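Local coordinates for short chain dehydrogenase (Rhodopseudomonas palustris, PDB 3H7A), which is a predicted NAD(P)-dependent oxidoreductase of the short-chain dehydrogenase family, whose physiological substrate is not established, at residues G118-S121 against G122-S125; S157-F160 against G161-A164; S168-R171 against E172-K176. One frame throughout, in Å; residues are numbered along the deposited sequence. Where two conformers were deposited one is given.

Interaction 1: G118-S121 against G122-S125; sequences GFVS and GRES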
loop_
_atom_site.group_PDB
_atom_site.type_symbol
_atom_site.label_atom_id
_atom_site.label_comp_id
_atom_site.label_asym_id
_atom_site.label_seq_id
_atom_site.Cartn_x
_atom_site.Cartn_y
_atom_site.Cartn_z
ATOM N N GLY B 118 -11.985 -12.924 15.628
ATOM C CA GLY B 118 -11.646 -13.330 14.281
ATOM C C GLY B 118 -10.523 -14.321 14.248
ATOM O O GLY B 118 -10.552 -15.255 13.460
ATOM N N PHE B 119 -9.520 -14.104 15.092
ATOM C CA PHE B 119 -8.416 -15.052 15.217
ATOM C C PHE B 119 -8.920 -16.425 15.652
ATOM O O PHE B 119 -8.500 -17.440 15.100
ATOM C CB PHE B 119 -7.358 -14.539 16.200
ATOM C CG PHE B 119 -6.412 -15.618 16.696
ATOM C CD1 PHE B 119 -5.455 -16.162 15.851
ATOM C CD2 PHE B 119 -6.491 -16.076 18.005
ATOM C CE1 PHE B 119 -4.587 -17.151 16.297
ATOM C CE2 PHE B 119 -5.635 -17.072 18.465
ATOM C CZ PHE B 119 -4.681 -17.609 17.607
ATOM N N VAL B 120 -9.820 -16.453 16.631
ATOM C CA VAL B 120 -10.283 -17.720 17.188
ATOM C C VAL B 120 -11.157 -18.426 16.171
ATOM O O VAL B 120 -10.947 -19.611 15.902
ATOM C CB VAL B 120 -10.977 -17.560 18.559
ATOM C CG1 VAL B 120 -11.509 -18.903 19.069
ATOM C CG2 VAL B 120 -9.989 -16.963 19.581
ATOM N N SER B 121 -12.088 -17.682 15.571
ATOM C CA SER B 121 -12.921 -18.202 14.486
ATOM C C SER B 121 -12.108 -18.742 13.330
ATOM O O SER B 121 -12.454 -19.778 12.758
ATOM C CB SER B 121 -13.818 -17.106 13.949
ATOM O OG SER B 121 -14.643 -16.633 14.983
ATOM N N GLY B 122 -11.039 -18.034 12.977
ATOM C CA GLY B 122 -10.209 -18.442 11.865
ATOM C C GLY B 122 -9.464 -19.721 12.180
ATOM O O GLY B 122 -9.526 -20.682 11.411
ATOM N N ARG B 123 -8.764 -19.721 13.314
ATOM C CA ARG B 123 -7.971 -20.865 13.767
ATOM C C ARG B 123 -8.803 -22.131 13.931
ATOM O O ARG B 123 -8.412 -23.211 13.466
ATOM C CB ARG B 123 -7.266 -20.538 15.092
ATOM C CG ARG B 123 -6.299 -21.635 15.552
ATOM C CD ARG B 123 -5.894 -21.458 17.011
ATOM N NE ARG B 123 -7.041 -21.543 17.917
ATOM C CZ ARG B 123 -7.063 -21.067 19.157
ATOM N NH1 ARG B 123 -5.991 -20.461 19.660
ATOM N NH2 ARG B 123 -8.160 -21.195 19.896
ATOM N N GLU B 124 -9.961 -21.991 14.566
ATOM C CA GLU B 124 -10.843 -23.132 14.774
ATOM C C GLU B 124 -11.514 -23.610 13.491
ATOM O O GLU B 124 -11.686 -24.810 13.319
ATOM C CB GLU B 124 -11.860 -22.858 15.894
ATOM C CG GLU B 124 -11.210 -22.643 17.272
ATOM C CD GLU B 124 -10.207 -23.745 17.657
ATOM O OE1 GLU B 124 -10.587 -24.942 17.669
ATOM O OE2 GLU B 124 -9.035 -23.410 17.951
ATOM N N SER B 125 -11.883 -22.686 12.597
ATOM C CA SER B 125 -12.367 -23.063 11.272
ATOM C C SER B 125 -11.313 -23.825 10.469
ATOM O O SER B 125 -11.624 -24.827 9.854
ATOM C CB SER B 125 -12.820 -21.839 10.495
ATOM O OG SER B 125 -13.973 -21.286 11.101
#
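Arg123 and Glu124 donate their backbone N-H to Phe119 O and Val120 O in the i-to-i+4 pattern of an alpha helix, both 2.9 Å long, while Gly122 N and Ser125 N do the same with Gly118 O and Ser121 O. Ser125 OG adds a second grip on Ser121 O at 2.7 Å; the hydroxyl and the amide come from opposite faces of the carbonyl plane, so a small hydroxylated residue suits this buried turn. That OG also bonds Thr87. On the side facing the second subunit the Arg123 chain bends at chi3 (62°), which carries its NH1 to 3.6 Å from Phe119 CE2, the ring and guanidinium planes 73° apart. The bend also places NE 2.7 Å from Glu124 OE2 in a salt bridge through the anti lone pair. Val120 CG1 lies alongside both chains, 4.2 Å from Glu124 CG. Arg123 NH1 continues to Asp104 of the second subunit, and Phe119 stacks on Phe107 there. A leucine in place of Arg123 would probably leave Glu124 OE2 and that Asp104 without their cationic mate, with Arg127 remaining on OE1. The serine side chains meet strand 84-89, while charge and aromatic surface join two subunits.

Interaction 2: S157-F160 against G161-A164; sequences SAKF and GLRA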
loop_
_atom_site.group_PDB
_atom_site.type_symbol
_atom_site.label_atom_id
_atom_site.label_comp_id
_atom_site.label_asym_id
_atom_site.label_seq_id
_atom_site.Cartn_x
_atom_site.Cartn_y
_atom_site.Cartn_z
ATOM N N SER B 157 -7.127 -0.233 15.057
ATOM C CA SER B 157 -6.137 -1.183 15.614
ATOM C C SER B 157 -6.625 -2.613 15.494
ATOM O O SER B 157 -5.891 -3.508 15.054
ATOM C CB SER B 157 -5.823 -0.887 17.064
ATOM O OG SER B 157 -4.786 -1.746 17.499
ATOM N N ALA B 158 -7.886 -2.813 15.857
ATOM C CA ALA B 158 -8.511 -4.125 15.757
ATOM C C ALA B 158 -8.728 -4.557 14.303
ATOM O O ALA B 158 -8.550 -5.732 13.993
ATOM C CB ALA B 158 -9.827 -4.137 16.517
ATOM N N LYS B 159 -9.130 -3.638 13.417
ATOM C CA LYS B 159 -9.312 -3.992 11.987
ATOM C C LYS B 159 -7.995 -4.325 11.245
ATOM O O LYS B 159 -7.943 -5.298 10.486
ATOM C CB LYS B 159 -10.139 -2.945 11.216
ATOM C CG LYS B 159 -11.532 -2.684 11.781
ATOM C CD LYS B 159 -12.445 -3.924 11.821
ATOM C CE LYS B 159 -12.703 -4.496 10.468
ATOM N NZ LYS B 159 -13.782 -5.525 10.549
ATOM N N PHE B 160 -6.949 -3.543 11.504
ATOM C CA PHE B 160 -5.597 -3.822 11.005
ATOM C C PHE B 160 -5.173 -5.184 11.533
ATOM O O PHE B 160 -4.669 -6.019 10.783
ATOM C CB PHE B 160 -4.611 -2.790 11.531
ATOM C CG PHE B 160 -4.414 -1.589 10.645
ATOM C CD1 PHE B 160 -5.484 -0.766 10.288
ATOM C CD2 PHE B 160 -3.126 -1.205 10.279
ATOM C CE1 PHE B 160 -5.256 0.376 9.525
ATOM C CE2 PHE B 160 -2.909 -0.090 9.520
ATOM C CZ PHE B 160 -3.975 0.721 9.165
ATOM N N GLY B 161 -5.406 -5.401 12.826
ATOM C CA GLY B 161 -5.073 -6.669 13.488
ATOM C C GLY B 161 -5.758 -7.846 12.819
ATOM O O GLY B 161 -5.125 -8.875 12.572
ATOM N N LEU B 162 -7.050 -7.697 12.508
ATOM C CA LEU B 162 -7.782 -8.748 11.773
ATOM C C LEU B 162 -7.190 -9.011 10.360
ATOM O O LEU B 162 -7.076 -10.169 9.904
ATOM C CB LEU B 162 -9.287 -8.390 11.670
ATOM C CG LEU B 162 -10.156 -9.516 11.082
ATOM C CD1 LEU B 162 -10.201 -10.682 12.041
ATOM C CD2 LEU B 162 -11.571 -9.023 10.754
ATOM N N ARG B 163 -6.819 -7.935 9.668
ATOM C CA ARG B 163 -6.228 -8.031 8.333
ATOM C C ARG B 163 -4.927 -8.833 8.376
ATOM O O ARG B 163 -4.720 -9.729 7.557
ATOM C CB ARG B 163 -5.978 -6.627 7.768
ATOM C CG ARG B 163 -5.481 -6.628 6.344
ATOM C CD ARG B 163 -5.380 -5.207 5.835
ATOM N NE ARG B 163 -5.050 -5.225 4.414
ATOM C CZ ARG B 163 -3.910 -4.779 3.905
ATOM N NH1 ARG B 163 -2.976 -4.267 4.699
ATOM N NH2 ARG B 163 -3.713 -4.839 2.595
ATOM N N ALA B 164 -4.065 -8.544 9.349
ATOM C CA ALA B 164 -2.839 -9.357 9.509
ATOM C C ALA B 164 -3.103 -10.838 9.745
ATOM O O ALA B 164 -2.357 -11.698 9.238
ATOM C CB ALA B 164 -2.031 -8.837 10.626
#
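Phe160 and Gly161, with Lys159 just before them, form the middle of a helical turn in the beta-alpha-beta unit of the Rossmann-like fold, where helix 153-173 links strands 135-142 and 178-185. Phe160 O accepts the amide of Ala164 at 3.0 Å. Its chi1 of -91° departs from a staggered value, and the ring leads off the helix to pack on Ala164 of the second subunit, whose own Phe160 meets Ala164 and Arg163 in return; a large flat apolar group fits this pairing of like helices. Gly161 closes the turn through its N to Ser157 O, also at 3.0 Å. Its carbonyl is bonded by Ser157 OG of the second subunit, a reciprocal bond, and the lack of a side chain is consistent with the close approach of the two helices. Lys159 stands where classical short-chain dehydrogenases carry the lysine of the YxxxK motif, but the tyrosine position is a phenylalanine here, so activity remains open. Its chain curls at chi2 and chi3 (-60° and -61°), and its NZ is hydrogen-bonded to Thr140 O. Leu162 runs alongside, its CD2 4.1 Å from Lys159 NZ.

Interaction 3: S168-R171 against E172-K176; sequences SMAR and ELMPK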
loop_
_atom_site.group_PDB
_atom_site.type_symbol
_atom_site.label_atom_id
_atom_site.label_comp_id
_atom_site.label_asym_id
_atom_site.label_seq_id
_atom_site.Cartn_x
_atom_site.Cartn_y
_atom_site.Cartn_z
ATOM N N SER B 168 -1.703 -13.708 7.243
ATOM C CA SER B 168 -0.896 -14.808 7.764
ATOM C C SER B 168 -1.550 -16.172 7.584
ATOM O O SER B 168 -0.869 -17.180 7.333
ATOM C CB SER B 168 -0.621 -14.581 9.242
ATOM O OG SER B 168 0.249 -13.481 9.414
ATOM N N MET B 169 -2.869 -16.207 7.729
ATOM C CA MET B 169 -3.586 -17.460 7.555
ATOM C C MET B 169 -3.543 -17.813 6.082
ATOM O O MET B 169 -3.336 -18.968 5.729
ATOM C CB MET B 169 -5.024 -17.363 8.073
ATOM C CG MET B 169 -5.161 -17.427 9.623
ATOM S SD MET B 169 -6.854 -17.405 10.255
ATOM C CE MET B 169 -7.551 -18.765 9.323
ATOM N N ALA B 170 -3.710 -16.810 5.225
ATOM C CA ALA B 170 -3.688 -17.028 3.773
ATOM C C ALA B 170 -2.340 -17.560 3.277
ATOM O O ALA B 170 -2.297 -18.516 2.517
ATOM C CB ALA B 170 -4.099 -15.762 3.018
ATOM N N ARG B 171 -1.242 -16.973 3.739
ATOM C CA ARG B 171 0.066 -17.415 3.310
ATOM C C ARG B 171 0.269 -18.892 3.679
ATOM O O ARG B 171 0.818 -19.646 2.889
ATOM C CB ARG B 171 1.186 -16.542 3.901
ATOM C CG ARG B 171 1.105 -15.038 3.612
ATOM C CD ARG B 171 1.407 -14.624 2.174
ATOM N NE ARG B 171 2.676 -15.152 1.683
ATOM C CZ ARG B 171 3.065 -15.113 0.409
ATOM N NH1 ARG B 171 4.234 -15.637 0.059
ATOM N NH2 ARG B 171 2.292 -14.554 -0.517
ATOM N N GLU B 172 -0.219 -19.295 4.853
ATOM C CA GLU B 172 -0.091 -20.679 5.338
ATOM C C GLU B 172 -1.066 -21.688 4.704
ATOM O O GLU B 172 -0.681 -22.821 4.402
ATOM C CB GLU B 172 -0.215 -20.733 6.865
ATOM C CG GLU B 172 0.317 -22.032 7.483
ATOM C CD GLU B 172 -0.013 -22.224 8.972
ATOM O OE1 GLU B 172 -0.194 -21.225 9.703
ATOM O OE2 GLU B 172 -0.074 -23.400 9.414
ATOM N N LEU B 173 -2.312 -21.273 4.494
ATOM C CA LEU B 173 -3.393 -22.221 4.197
ATOM C C LEU B 173 -3.876 -22.235 2.757
ATOM O O LEU B 173 -4.479 -23.218 2.336
ATOM C CB LEU B 173 -4.581 -22.018 5.154
ATOM C CG LEU B 173 -4.287 -21.938 6.662
ATOM C CD1 LEU B 173 -5.511 -21.441 7.415
ATOM C CD2 LEU B 173 -3.790 -23.248 7.255
ATOM N N MET B 174 -3.631 -21.165 1.999
ATOM C CA MET B 174 -3.964 -21.193 0.575
ATOM C C MET B 174 -3.269 -22.355 -0.175
ATOM O O MET B 174 -3.948 -23.061 -0.933
ATOM C CB MET B 174 -3.803 -19.820 -0.111
ATOM C CG MET B 174 -5.035 -18.892 0.055
ATOM S SD MET B 174 -4.727 -17.308 -0.714
ATOM C CE MET B 174 -6.376 -16.774 -1.121
ATOM N N PRO B 175 -1.950 -22.617 0.077
ATOM C CA PRO B 175 -1.400 -23.844 -0.540
ATOM C C PRO B 175 -1.955 -25.160 0.017
ATOM O O PRO B 175 -1.659 -26.219 -0.539
ATOM C CB PRO B 175 0.103 -23.760 -0.225
ATOM C CG PRO B 175 0.348 -22.332 0.147
ATOM C CD PRO B 175 -0.899 -21.900 0.833
ATOM N N LYS B 176 -2.737 -25.089 1.093
ATOM C CA LYS B 176 -3.318 -26.267 1.735
ATOM C C LYS B 176 -4.816 -26.350 1.465
ATOM O O LYS B 176 -5.551 -26.998 2.213
ATOM C CB LYS B 176 -3.057 -26.251 3.244
ATOM C CG LYS B 176 -1.590 -26.289 3.624
ATOM C CD LYS B 176 -1.403 -26.727 5.062
ATOM C CE LYS B 176 0.061 -26.663 5.459
ATOM N NZ LYS B 176 0.482 -25.263 5.737
HETATM O O HOH W 1 0.098 -18.613 9.478
#
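Met169 reaches Leu173 by turning at its last torsion: chi2 is extended, then chi3 of 54° swings CE back to 3.9 Å from Leu173 CD1. Leu173 answers with CG anti to its carbonyl carbon (chi1 -49°), which brings CG within 3.3 Å of Met169 O. The flexible thioether and branched leucine suit the inner face of this helix, where Met169 meets Ile137 and Leu173 meets Ala126 and Leu130. One residue round, Met174 extends beyond CG and lays SD 4.1 Å from Ala170 CB; the small alanine also fits against Val180. Here helix 153-173 runs out into a short 3-10 stretch at 174-175, ahead of strand 178-185 of the beta-alpha-beta unit. Leu173 N bonds Met169 O at 2.8 Å and Met174 N bonds Ala170 O at 3.0 Å. Pro175 has no N-H to give, and its CD sits 3.5 Å from Arg171 O. A water donates to Ser168 O (2.8 Å) and Glu172 OE1 (2.6 Å); the same OE1 accepts Ile99 N of the second subunit. Sulfur and hydrocarbon thus close inward, Met169 and Leu173 against strands and helix 104-132, Met174 against His179, Trp234 and, in the third subunit, Tyr243, while the carboxylate faces the second subunit.

In the fold
Two neighbouring helices carry nearly all of it: interaction 1 lies on helix 104-132, and interactions 2 and 3 follow each other on helix 153-173, their centres about 17 Å apart. Interaction 1 lies alongside, its centre about 14 Å from that of interaction 2 and about 13 Å from that of interaction 3. Its two glycines are among the places where the helices meet: Gly118 CA is 3.8 Å from Leu162 CD1, and Gly122 O is 3.5 Å from Met169 CE. All three contacts touch the second subunit, consistent with the four-helix interface known in this family. Lys159 puts interaction 2 at the position of the classical active site, whose tyrosine is replaced by phenylalanine here.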